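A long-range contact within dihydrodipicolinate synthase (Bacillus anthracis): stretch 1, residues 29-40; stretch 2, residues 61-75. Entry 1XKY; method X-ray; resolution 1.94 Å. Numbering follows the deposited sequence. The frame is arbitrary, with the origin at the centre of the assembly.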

# COMPACT_ATOMS: atom_id res chain seq x y z
N ASN A 29 21.16 12.32 29.18
CA ASN A 29 20.15 12.52 30.22
C ASN A 29 19.34 13.76 29.92
O ASN A 29 19.81 14.65 29.21
CB ASN A 29 20.81 12.63 31.60
CG ASN A 29 21.55 11.38 32.01
OD1 ASN A 29 22.72 11.43 32.40
ND2 ASN A 29 20.89 10.23 31.90
N ILE A 30 18.13 13.83 30.48
CA ILE A 30 17.28 15.00 30.30
C ILE A 30 18.00 16.27 30.78
O ILE A 30 18.50 16.32 31.90
CB ILE A 30 15.93 14.87 31.05
CG1 ILE A 30 15.09 13.73 30.44
CG2 ILE A 30 15.16 16.20 30.99
CD1 ILE A 30 13.79 13.42 31.18
N ASP A 31 18.04 17.29 29.91
CA ASP A 31 18.62 18.58 30.27
C ASP A 31 17.49 19.54 30.62
O ASP A 31 16.81 20.08 29.74
CB ASP A 31 19.46 19.13 29.12
CG ASP A 31 20.35 20.27 29.56
OD1 ASP A 31 19.85 21.22 30.20
OD2 ASP A 31 21.56 20.20 29.27
N PHE A 32 17.30 19.75 31.92
CA PHE A 32 16.17 20.55 32.40
C PHE A 32 16.32 22.04 32.09
O PHE A 32 15.34 22.70 31.74
CB PHE A 32 15.92 20.28 33.89
CG PHE A 32 15.45 18.89 34.16
CD1 PHE A 32 16.35 17.88 34.47
CD2 PHE A 32 14.11 18.56 34.04
CE1 PHE A 32 15.91 16.57 34.70
CE2 PHE A 32 13.66 17.27 34.27
CZ PHE A 32 14.56 16.27 34.60
N ALA A 33 17.55 22.56 32.16
CA ALA A 33 17.81 23.96 31.80
C ALA A 33 17.51 24.23 30.32
O ALA A 33 16.94 25.26 29.98
CB ALA A 33 19.25 24.35 32.13
N LYS A 34 17.91 23.31 29.44
CA LYS A 34 17.58 23.43 28.01
C LYS A 34 16.07 23.31 27.78
O LYS A 34 15.51 23.97 26.90
CB LYS A 34 18.33 22.38 27.17
CG LYS A 34 19.81 22.66 27.04
CD LYS A 34 20.57 21.57 26.28
CE LYS A 34 21.95 22.08 25.83
NZ LYS A 34 22.61 21.18 24.82
N THR A 35 15.41 22.46 28.56
CA THR A 35 13.95 22.33 28.49
C THR A 35 13.28 23.66 28.85
O THR A 35 12.38 24.10 28.15
CB THR A 35 13.43 21.20 29.41
OG1 THR A 35 14.06 19.96 29.05
CG2 THR A 35 11.92 21.05 29.28
N THR A 36 13.75 24.31 29.91
CA THR A 36 13.23 25.63 30.29
C THR A 36 13.39 26.62 29.14
O THR A 36 12.42 27.29 28.75
CB THR A 36 13.93 26.16 31.56
OG1 THR A 36 13.75 25.22 32.63
CG2 THR A 36 13.36 27.53 31.98
N LYS A 37 14.58 26.67 28.55
CA LYS A 37 14.82 27.56 27.41
C LYS A 37 13.86 27.25 26.25
O LYS A 37 13.27 28.16 25.66
CB LYS A 37 16.27 27.45 26.93
CG LYS A 37 16.66 28.54 25.95
CD LYS A 37 18.01 28.25 25.26
CE LYS A 37 19.21 28.55 26.14
NZ LYS A 37 19.64 27.38 26.96
N LEU A 38 13.69 25.96 25.96
CA LEU A 38 12.85 25.54 24.83
C LEU A 38 11.38 25.88 25.05
O LEU A 38 10.72 26.36 24.13
CB LEU A 38 12.99 24.02 24.58
CG LEU A 38 12.07 23.44 23.50
CD1 LEU A 38 12.37 24.07 22.16
CD2 LEU A 38 12.22 21.93 23.42
N VAL A 39 10.87 25.61 26.25
CA VAL A 39 9.47 25.91 26.58
C VAL A 39 9.17 27.40 26.41
O VAL A 39 8.17 27.78 25.79
CB VAL A 39 9.11 25.45 28.01
CG1 VAL A 39 7.77 26.02 28.45
CG2 VAL A 39 9.08 23.92 28.09
N ASN A 40 10.06 28.24 26.94
CA ASN A 40 9.87 29.70 26.82
C ASN A 40 9.94 30.19 25.37
O ASN A 40 9.13 31.04 24.95
CB ASN A 40 10.88 30.44 27.69
CG ASN A 40 10.51 30.37 29.16
OD1 ASN A 40 9.37 30.65 29.53
ND2 ASN A 40 11.46 30.00 30.00
N THR A 61 12.04 5.81 24.55
CA THR A 61 13.32 5.66 25.25
C THR A 61 13.40 6.36 26.61
O THR A 61 14.44 6.30 27.28
CB THR A 61 14.49 6.12 24.37
OG1 THR A 61 14.22 7.44 23.86
CG2 THR A 61 14.68 5.14 23.20
N LEU A 62 12.32 7.02 27.03
CA LEU A 62 12.26 7.60 28.37
C LEU A 62 11.70 6.56 29.35
O LEU A 62 10.77 5.83 29.03
CB LEU A 62 11.38 8.85 28.41
CG LEU A 62 11.70 10.04 27.50
CD1 LEU A 62 10.59 11.06 27.60
CD2 LEU A 62 13.05 10.68 27.81
N THR A 63 12.27 6.50 30.55
CA THR A 63 11.71 5.65 31.59
C THR A 63 10.48 6.36 32.14
O THR A 63 10.32 7.57 31.96
CB THR A 63 12.68 5.41 32.75
OG1 THR A 63 12.90 6.63 33.46
CG2 THR A 63 14.00 4.86 32.25
N SER A 64 9.64 5.61 32.84
CA SER A 64 8.45 6.19 33.46
C SER A 64 8.83 7.31 34.44
O SER A 64 8.16 8.32 34.53
CB SER A 64 7.66 5.09 34.18
OG SER A 64 6.56 5.65 34.88
N GLU A 65 9.94 7.11 35.14
CA GLU A 65 10.44 8.08 36.12
C GLU A 65 10.90 9.36 35.43
O GLU A 65 10.64 10.46 35.90
CB GLU A 65 11.58 7.46 36.94
CG GLU A 65 11.13 6.36 37.93
CD GLU A 65 10.71 5.04 37.27
OE1 GLU A 65 11.24 4.68 36.19
OE2 GLU A 65 9.83 4.35 37.84
N GLU A 66 11.60 9.21 34.30
CA GLU A 66 12.00 10.34 33.45
C GLU A 66 10.80 11.13 32.92
O GLU A 66 10.79 12.37 32.95
CB GLU A 66 12.87 9.84 32.29
CG GLU A 66 14.29 9.53 32.71
CD GLU A 66 15.14 8.95 31.60
OE1 GLU A 66 14.64 8.13 30.80
OE2 GLU A 66 16.34 9.31 31.55
N LYS A 67 9.79 10.40 32.44
CA LYS A 67 8.58 11.02 31.94
C LYS A 67 7.94 11.91 33.00
O LYS A 67 7.68 13.07 32.73
CB LYS A 67 7.59 9.95 31.45
CG LYS A 67 8.03 9.24 30.19
CD LYS A 67 7.06 8.12 29.82
CE LYS A 67 7.51 7.41 28.57
NZ LYS A 67 6.77 6.16 28.34
N VAL A 68 7.74 11.37 34.20
CA VAL A 68 7.08 12.10 35.29
C VAL A 68 7.89 13.32 35.73
O VAL A 68 7.32 14.38 35.96
CB VAL A 68 6.79 11.17 36.52
CG1 VAL A 68 6.24 11.98 37.71
CG2 VAL A 68 5.82 10.04 36.13
N ALA A 69 9.21 13.18 35.83
CA ALA A 69 10.08 14.33 36.12
C ALA A 69 9.97 15.41 35.04
O ALA A 69 9.90 16.61 35.33
CB ALA A 69 11.53 13.88 36.26
N LEU A 70 9.94 14.97 33.78
CA LEU A 70 9.78 15.86 32.64
C LEU A 70 8.44 16.58 32.66
O LEU A 70 8.39 17.80 32.42
CB LEU A 70 9.95 15.08 31.32
CG LEU A 70 9.92 15.90 30.03
CD1 LEU A 70 11.05 16.91 29.98
CD2 LEU A 70 9.96 14.98 28.80
N TYR A 71 7.35 15.85 32.92
CA TYR A 71 6.03 16.46 33.03
C TYR A 71 6.04 17.54 34.12
O TYR A 71 5.56 18.66 33.91
CB TYR A 71 4.93 15.45 33.40
CG TYR A 71 4.75 14.25 32.49
CD1 TYR A 71 5.09 14.29 31.13
CD2 TYR A 71 4.22 13.07 33.00
CE1 TYR A 71 4.92 13.16 30.32
CE2 TYR A 71 4.04 11.95 32.20
CZ TYR A 71 4.39 11.99 30.87
OH TYR A 71 4.22 10.85 30.10
N ARG A 72 6.58 17.18 35.28
CA ARG A 72 6.59 18.06 36.44
C ARG A 72 7.36 19.35 36.15
O ARG A 72 6.90 20.43 36.49
CB ARG A 72 7.20 17.33 37.64
CG ARG A 72 7.20 18.13 38.92
CD ARG A 72 8.04 17.46 39.99
NE ARG A 72 7.40 16.26 40.54
CZ ARG A 72 7.79 15.00 40.34
NH1 ARG A 72 8.85 14.71 39.60
NH2 ARG A 72 7.10 14.02 40.91
N HIS A 73 8.51 19.22 35.51
CA HIS A 73 9.31 20.40 35.17
C HIS A 73 8.61 21.31 34.17
O HIS A 73 8.60 22.54 34.33
CB HIS A 73 10.66 19.98 34.61
CG HIS A 73 11.54 21.14 34.26
ND1 HIS A 73 12.15 21.91 35.22
CD2 HIS A 73 11.88 21.68 33.07
CE1 HIS A 73 12.86 22.86 34.63
NE2 HIS A 73 12.71 22.75 33.33
N VAL A 74 8.02 20.72 33.14
CA VAL A 74 7.33 21.48 32.12
C VAL A 74 6.10 22.19 32.71
O VAL A 74 5.84 23.35 32.39
CB VAL A 74 6.94 20.60 30.90
CG1 VAL A 74 6.11 21.39 29.91
CG2 VAL A 74 8.20 20.02 30.23
N VAL A 75 5.37 21.51 33.59
CA VAL A 75 4.26 22.14 34.31
C VAL A 75 4.76 23.37 35.08
O VAL A 75 4.12 24.43 35.05
CB VAL A 75 3.56 21.12 35.26
CG1 VAL A 75 2.71 21.83 36.33
CG2 VAL A 75 2.71 20.15 34.45
O HOH W 1 17.55 11.66 32.37

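Two helices, 32-40 and 64-75, cross with their N-to-C directions 47° apart and their axes 10.3 Å apart at closest approach. That spacing leaves room for side chains between them, and the contact buries 488 Å² in total. The backbones come near each other at three places: CA of I30 lies 7.7 Å from CA of E66, CA of F32 lies 7.4 Å from CA of H73, and CA of V39 lies 7.4 Å from CA of V74.

Stretch 2 enters the contact at L62, whose CD2 lies 4.4 Å from I30 CD1, a loose apolar touch. T63 then caps the helix: its OG1 accepts from E66 N at 3.0 Å, while T63 N donates to E66 OE1 at 2.9 Å, so backbone and side chain of each residue serve the other. The first stretch starts its helix with a comparable cap, D31 OD1 accepting from K34 N at 3.0 Å.

E66 faces I30 in two ways. I30 CD1 sits 3.9 Å from E66 CB and 3.6 Å from E66 O, so the isoleucine, with chi1 m and chi2 t, lays its tip along the first turn of the helix. At the polar end, a water accepts from I30 N at 2.9 Å and donates to E66 OE2 at 2.8 Å, linking a loop amide to the carboxylate.

One turn on, A69 points toward stretch 1 and offers a small methyl: its CB is 4.2 Å from F32 CZ. L70 points sideways from its CA, but its end comes nearer; L70 CB is 4.2 Å from I30 CD1, and L70 CD1 is 4.3 Å from T35 CG2.

H73 is the chemical centre of the contact. Its NE2 and T36 OG1 are 2.8 Å apart and hydrogen-bonded, with either able to donate; OG1 lies at the edge of the imidazole, near its plane, where the NE2 lone pair or proton is directed. F32 lies over one face of the ring. The two ring planes stand at 75° with centroids 5.3 Å apart, the phenyl edge directed at the imidazole face, and F32 CB adds a CH-pi contact, 4.1 Å from the H73 ring centroid and only 11° off its normal. T35 CG2 packs against the imidazole edge, 3.8 Å from H73 CD2.

V74 closes the walk in buried apolar surroundings. Its CG2 lies 4.0 Å from T35 CG2, and its CG1 lies 4.3 Å from V39 CG2.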